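Local coordinates for segregation and condensation protein A (Thermococcus onnurineus, PDB 6IVH) that is the kleisin subunit of an Smc-based condensin, here its N-terminal domain, and probably takes part in chromosome condensation and segregation, at residues 31-36 against 101-106; 67-72 against 97-102. All coordinates share one frame; numbering follows the deposited sequence.

Contact 1: 31-36 against 101-106; sequences IVDLTE and VERYYT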
loop_
_atom_site.group_PDB
_atom_site.type_symbol
_atom_site.label_atom_id
_atom_site.label_comp_id
_atom_site.label_asym_id
_atom_site.label_seq_id
_atom_site.Cartn_x
_atom_site.Cartn_y
_atom_site.Cartn_z
ATOM N N ILE A 31 -5.767 6.920 -0.185
ATOM C CA ILE A 31 -5.056 5.944 -1.009
ATOM C C ILE A 31 -4.130 6.636 -2.002
ATOM O O ILE A 31 -3.111 6.068 -2.414
ATOM C CB ILE A 31 -6.057 5.009 -1.721
ATOM C CG1 ILE A 31 -5.331 3.826 -2.362
ATOM C CG2 ILE A 31 -6.844 5.761 -2.775
ATOM C CD1 ILE A 31 -4.575 2.973 -1.377
ATOM N N VAL A 32 -4.456 7.869 -2.396
ATOM C CA VAL A 32 -3.566 8.627 -3.269
ATOM C C VAL A 32 -2.332 9.079 -2.499
ATOM O O VAL A 32 -1.199 8.956 -2.977
ATOM C CB VAL A 32 -4.316 9.820 -3.891
ATOM C CG1 VAL A 32 -3.375 10.658 -4.743
ATOM C CG2 VAL A 32 -5.497 9.330 -4.719
ATOM N N ASP A 33 -2.534 9.600 -1.288
ATOM C CA ASP A 33 -1.402 10.029 -0.474
ATOM C C ASP A 33 -0.646 8.841 0.106
ATOM O O ASP A 33 0.567 8.929 0.325
ATOM C CB ASP A 33 -1.884 10.952 0.644
ATOM C CG ASP A 33 -2.621 12.170 0.117
ATOM O OD1 ASP A 33 -2.416 12.526 -1.064
ATOM O OD2 ASP A 33 -3.404 12.771 0.884
ATOM N N LEU A 34 -1.338 7.725 0.354
ATOM C CA LEU A 34 -0.685 6.548 0.918
ATOM C C LEU A 34 0.248 5.884 -0.085
ATOM O O LEU A 34 1.266 5.302 0.312
ATOM C CB LEU A 34 -1.740 5.551 1.405
ATOM C CG LEU A 34 -1.322 4.259 2.124
ATOM C CD1 LEU A 34 -0.994 3.123 1.155
ATOM C CD2 LEU A 34 -0.157 4.517 3.065
ATOM N N THR A 35 -0.078 5.955 -1.377
ATOM C CA THR A 35 0.683 5.215 -2.379
ATOM C C THR A 35 2.132 5.686 -2.439
ATOM O O THR A 35 3.062 4.870 -2.427
ATOM C CB THR A 35 0.014 5.346 -3.746
ATOM O OG1 THR A 35 -1.320 4.827 -3.670
ATOM C CG2 THR A 35 0.795 4.567 -4.796
ATOM N N GLU A 36 2.350 7.001 -2.494
ATOM C CA GLU A 36 3.720 7.492 -2.594
ATOM C C GLU A 36 4.469 7.349 -1.273
ATOM O O GLU A 36 5.689 7.161 -1.277
ATOM C CB GLU A 36 3.737 8.947 -3.072
ATOM C CG GLU A 36 5.123 9.461 -3.484
ATOM C CD GLU A 36 5.740 8.677 -4.638
ATOM O OE1 GLU A 36 4.986 8.035 -5.399
ATOM O OE2 GLU A 36 6.981 8.715 -4.785
ATOM N N VAL A 101 -14.931 1.801 -6.506
ATOM C CA VAL A 101 -13.657 2.493 -6.335
ATOM C C VAL A 101 -13.784 3.494 -5.194
ATOM O O VAL A 101 -14.561 4.452 -5.277
ATOM C CB VAL A 101 -13.221 3.185 -7.634
ATOM C CG1 VAL A 101 -12.110 4.181 -7.354
ATOM C CG2 VAL A 101 -12.755 2.152 -8.646
ATOM N N GLU A 102 -13.023 3.272 -4.124
ATOM C CA GLU A 102 -13.010 4.145 -2.962
ATOM C C GLU A 102 -11.719 4.956 -2.947
ATOM O O GLU A 102 -10.669 4.493 -3.402
ATOM C CB GLU A 102 -13.134 3.332 -1.662
ATOM C CG GLU A 102 -14.072 2.122 -1.745
ATOM C CD GLU A 102 -15.450 2.385 -1.159
ATOM O OE1 GLU A 102 -16.068 1.428 -0.651
ATOM O OE2 GLU A 102 -15.921 3.537 -1.233
ATOM N N ARG A 103 -11.805 6.173 -2.411
ATOM C CA ARG A 103 -10.618 6.988 -2.189
ATOM C C ARG A 103 -10.094 6.900 -0.761
ATOM O O ARG A 103 -8.876 6.923 -0.558
ATOM C CB ARG A 103 -10.898 8.455 -2.540
ATOM C CG ARG A 103 -9.872 9.430 -1.979
ATOM C CD ARG A 103 -9.319 10.363 -3.035
ATOM N NE ARG A 103 -8.116 11.031 -2.551
ATOM C CZ ARG A 103 -7.577 12.102 -3.118
ATOM N NH1 ARG A 103 -8.139 12.634 -4.194
ATOM N NH2 ARG A 103 -6.480 12.644 -2.608
ATOM N N TYR A 104 -10.976 6.772 0.226
ATOM C CA TYR A 104 -10.585 6.704 1.626
ATOM C C TYR A 104 -10.889 5.318 2.182
ATOM O O TYR A 104 -11.986 4.788 1.982
ATOM C CB TYR A 104 -11.296 7.786 2.442
ATOM C CG TYR A 104 -10.916 9.191 2.027
ATOM C CD1 TYR A 104 -9.830 9.838 2.604
ATOM C CD2 TYR A 104 -11.635 9.865 1.049
ATOM C CE1 TYR A 104 -9.476 11.121 2.221
ATOM C CE2 TYR A 104 -11.290 11.147 0.660
ATOM C CZ TYR A 104 -10.209 11.769 1.248
ATOM O OH TYR A 104 -9.866 13.044 0.862
ATOM N N TYR A 105 -9.909 4.738 2.876
ATOM C CA TYR A 105 -10.020 3.406 3.452
ATOM C C TYR A 105 -9.691 3.448 4.937
ATOM O O TYR A 105 -9.025 4.364 5.425
ATOM C CB TYR A 105 -9.071 2.403 2.773
ATOM C CG TYR A 105 -9.461 1.981 1.376
ATOM C CD1 TYR A 105 -9.962 0.710 1.130
ATOM C CD2 TYR A 105 -9.310 2.847 0.303
ATOM C CE1 TYR A 105 -10.310 0.316 -0.146
ATOM C CE2 TYR A 105 -9.657 2.462 -0.977
ATOM C CZ TYR A 105 -10.156 1.197 -1.196
ATOM O OH TYR A 105 -10.501 0.815 -2.471
ATOM N N THR A 106 -10.167 2.435 5.652
ATOM C CA THR A 106 -9.623 2.123 6.961
ATOM C C THR A 106 -8.477 1.129 6.792
ATOM O O THR A 106 -8.287 0.538 5.728
ATOM C CB THR A 106 -10.702 1.561 7.890
ATOM O OG1 THR A 106 -11.241 0.356 7.334
ATOM C CG2 THR A 106 -11.820 2.576 8.079
#
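Arg-103 lays its guanidinium against the side chain of Val-32. The methyl CG2 of Val-32 sits over the centre of the group, 3.7 Å above its plane. CB of Val-32 lies over the same face, 3.8 Å from NH2 of Arg-103. CG of Arg-103 is anti to its backbone N (chi1 164°); the chain then bends at chi2, and its end comes nearer the helix. The NE end forms a salt bridge with Asp-30, just before helix 31-47. Asp-33 adds a second negative charge nearby, but its OD1 stays 4.3 Å from NH2 of Arg-103, too far for a salt bridge. An alanine in place of Arg-103 would probably leave Asp-30 without its ion-pair mate and uncover this side of Val-32.

In this N-terminal domain of the kleisin, strand 104-105 pairs antiparallel with strand 29-30 in a two-stranded sheet. The backbone N of Ile-31 donates a hydrogen bond to O of Arg-103 (3.1 Å), which continues the Tyr-105/Ile-29 backbone pairing into the first turn of helix 31-47. CG2 of Ile-31 also lies 3.2 Å from O of Arg-103. CB of Ile-31 touches CD2 of Tyr-105 at 4.4 Å; both residues are buried and pack on Leu-110 of helix 107-120.

Contact 2: 67-72 against 97-102; sequences KSEALL and PLRRVE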
loop_
_atom_site.group_PDB
_atom_site.type_symbol
_atom_site.label_atom_id
_atom_site.label_comp_id
_atom_site.label_asym_id
_atom_site.label_seq_id
_atom_site.Cartn_x
_atom_site.Cartn_y
_atom_site.Cartn_z
ATOM N N LYS A 67 -4.733 4.214 -6.603
ATOM C CA LYS A 67 -4.695 5.666 -6.496
ATOM C C LYS A 67 -5.018 6.353 -7.816
ATOM O O LYS A 67 -5.528 7.480 -7.810
ATOM C CB LYS A 67 -3.328 6.134 -5.983
ATOM C CG LYS A 67 -2.396 6.710 -7.040
ATOM C CD LYS A 67 -1.375 7.648 -6.408
ATOM C CE LYS A 67 -0.407 8.216 -7.440
ATOM N NZ LYS A 67 0.501 7.174 -8.000
ATOM N N SER A 68 -4.743 5.698 -8.948
ATOM C CA SER A 68 -5.135 6.261 -10.235
ATOM C C SER A 68 -6.649 6.235 -10.396
ATOM O O SER A 68 -7.256 7.222 -10.827
ATOM C CB SER A 68 -4.460 5.497 -11.375
ATOM O OG SER A 68 -3.055 5.672 -11.358
ATOM N N GLU A 69 -7.275 5.107 -10.054
ATOM C CA GLU A 69 -8.728 5.018 -10.137
ATOM C C GLU A 69 -9.392 5.940 -9.122
ATOM O O GLU A 69 -10.442 6.527 -9.405
ATOM C CB GLU A 69 -9.173 3.570 -9.934
ATOM C CG GLU A 69 -8.479 2.584 -10.860
ATOM C CD GLU A 69 -8.843 1.141 -10.560
ATOM O OE1 GLU A 69 -9.310 0.441 -11.485
ATOM O OE2 GLU A 69 -8.664 0.707 -9.401
ATOM N N ALA A 70 -8.793 6.089 -7.939
ATOM C CA ALA A 70 -9.339 7.014 -6.951
ATOM C C ALA A 70 -9.351 8.441 -7.480
ATOM O O ALA A 70 -10.310 9.188 -7.254
ATOM C CB ALA A 70 -8.540 6.932 -5.653
ATOM N N LEU A 71 -8.292 8.839 -8.190
ATOM C CA LEU A 71 -8.254 10.176 -8.769
ATOM C C LEU A 71 -9.238 10.320 -9.920
ATOM O O LEU A 71 -9.801 11.402 -10.120
ATOM C CB LEU A 71 -6.840 10.504 -9.242
ATOM C CG LEU A 71 -5.846 10.885 -8.149
ATOM C CD1 LEU A 71 -4.435 10.753 -8.676
ATOM C CD2 LEU A 71 -6.111 12.299 -7.659
ATOM N N LEU A 72 -9.454 9.251 -10.688
ATOM C CA LEU A 72 -10.392 9.303 -11.801
ATOM C C LEU A 72 -11.842 9.170 -11.356
ATOM O O LEU A 72 -12.743 9.554 -12.109
ATOM C CB LEU A 72 -10.062 8.208 -12.818
ATOM C CG LEU A 72 -8.711 8.314 -13.531
ATOM C CD1 LEU A 72 -8.504 7.133 -14.461
ATOM C CD2 LEU A 72 -8.604 9.626 -14.294
ATOM N N PRO A 97 -11.925 0.559 -13.711
ATOM C CA PRO A 97 -12.872 0.395 -12.606
ATOM C C PRO A 97 -13.225 -1.067 -12.334
ATOM O O PRO A 97 -12.386 -1.808 -11.814
ATOM C CB PRO A 97 -14.100 1.177 -13.084
ATOM C CG PRO A 97 -13.961 1.277 -14.599
ATOM C CD PRO A 97 -12.617 0.722 -15.000
ATOM N N LEU A 98 -14.446 -1.462 -12.693
ATOM C CA LEU A 98 -14.972 -2.805 -12.436
ATOM C C LEU A 98 -14.797 -3.168 -10.959
ATOM O O LEU A 98 -14.278 -4.223 -10.589
ATOM C CB LEU A 98 -14.338 -3.829 -13.396
ATOM C CG LEU A 98 -14.498 -5.366 -13.365
ATOM C CD1 LEU A 98 -13.386 -6.151 -12.625
ATOM C CD2 LEU A 98 -15.907 -5.780 -12.914
ATOM N N ARG A 99 -15.236 -2.244 -10.106
ATOM C CA ARG A 99 -15.292 -2.400 -8.656
ATOM C C ARG A 99 -15.823 -1.090 -8.091
ATOM O O ARG A 99 -15.844 -0.061 -8.773
ATOM C CB ARG A 99 -13.934 -2.732 -8.021
ATOM C CG ARG A 99 -12.957 -1.565 -7.967
ATOM C CD ARG A 99 -11.756 -1.889 -7.083
ATOM N NE ARG A 99 -10.803 -0.783 -7.014
ATOM C CZ ARG A 99 -10.813 0.160 -6.076
ATOM N NH1 ARG A 99 -11.726 0.130 -5.113
ATOM N NH2 ARG A 99 -9.906 1.130 -6.094
ATOM N N ARG A 100 -16.261 -1.143 -6.836
ATOM C CA ARG A 100 -16.583 0.070 -6.090
ATOM C C ARG A 100 -15.274 0.768 -5.744
ATOM O O ARG A 100 -14.571 0.370 -4.811
ATOM C CB ARG A 100 -17.384 -0.264 -4.837
ATOM C CG ARG A 100 -18.321 0.843 -4.378
ATOM C CD ARG A 100 -19.220 0.358 -3.257
ATOM N NE ARG A 100 -19.889 -0.882 -3.628
ATOM C CZ ARG A 100 -21.090 -0.945 -4.193
ATOM N NH1 ARG A 100 -21.765 0.165 -4.450
ATOM N NH2 ARG A 100 -21.612 -2.118 -4.504
ATOM N N VAL A 101 -14.931 1.801 -6.506
ATOM C CA VAL A 101 -13.657 2.493 -6.335
ATOM C C VAL A 101 -13.784 3.494 -5.194
ATOM O O VAL A 101 -14.561 4.452 -5.277
ATOM C CB VAL A 101 -13.221 3.185 -7.634
ATOM C CG1 VAL A 101 -12.110 4.181 -7.354
ATOM C CG2 VAL A 101 -12.755 2.152 -8.646
ATOM N N GLU A 102 -13.023 3.272 -4.124
ATOM C CA GLU A 102 -13.010 4.145 -2.962
ATOM C C GLU A 102 -11.719 4.956 -2.947
ATOM O O GLU A 102 -10.669 4.493 -3.402
ATOM C CB GLU A 102 -13.134 3.332 -1.662
ATOM C CG GLU A 102 -14.072 2.122 -1.745
ATOM C CD GLU A 102 -15.450 2.385 -1.159
ATOM O OE1 GLU A 102 -16.068 1.428 -0.651
ATOM O OE2 GLU A 102 -15.921 3.537 -1.233
#
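Glu-69 reaches from helix 54-72 across to the loop 97-102, and its CB and its two carboxylate oxygens each meet a different residue. CB starts toward the loop and packs on both methyls of Val-101, with CG1 of Val-101 at 4.0 Å from CB of Glu-69. CG is anti to the carbonyl carbon (chi1 -53°), and the chain runs extended from there, which lets the carboxylate reach the loop. At the tip the two oxygens part company. OE1 lies 3.4 Å from N of Pro-97, but a proline nitrogen within the chain carries no hydrogen, so the two are merely close. OE2 forms a salt bridge with Arg-99, 3.5 Å from its NE, and NH2 of Arg-99 is almost as near. OE2 approaches the edge of the guanidinium, near its plane. The carboxylate itself is turned 54° from that plane. Arg-65, one turn earlier on the helix, adds a long, weak ion pair to OE2.

Val-101 works on both partners. Its CG2 sits over the centre of the Arg-99 guanidinium, 3.7 Å above the plane, and so backs one face of the group that pairs with Glu-69. Its CG1 leans on the helix backbone, 3.5 Å from O of Glu-69. Farther along, CB of Ala-70 meets O of Glu-102 at 3.9 Å.

The contact lies at the surface and holds the loop leading to strand 104-105 against the last turn of helix 54-72. Ala-70 also touches Ile-31 of helix 31-47, and NH1 of Arg-99 makes a weak hydrogen bond to Tyr-105 of the strand.

In the fold
Contact 1 is partly buried and lies nearer the middle of the domain, about 8 Å from the chain centre to its own centre. Contact 2 is a surface contact, about 15 Å out. Their centres are about 10 Å apart, and they share Val-101 and Glu-102. One continuous segment, 97-106, thus meets helix 54-72 first and helix 31-47 next. In both, an arginine guanidinium has a valine over one face. In contact 2 the salt bridge crosses the contact; in contact 1 the acid, Asp-30, lies just outside its segments, and a backbone hydrogen bond crosses instead. The two helices also touch directly, with CB of Lys-67 3.3 Å from OG1 of Thr-35.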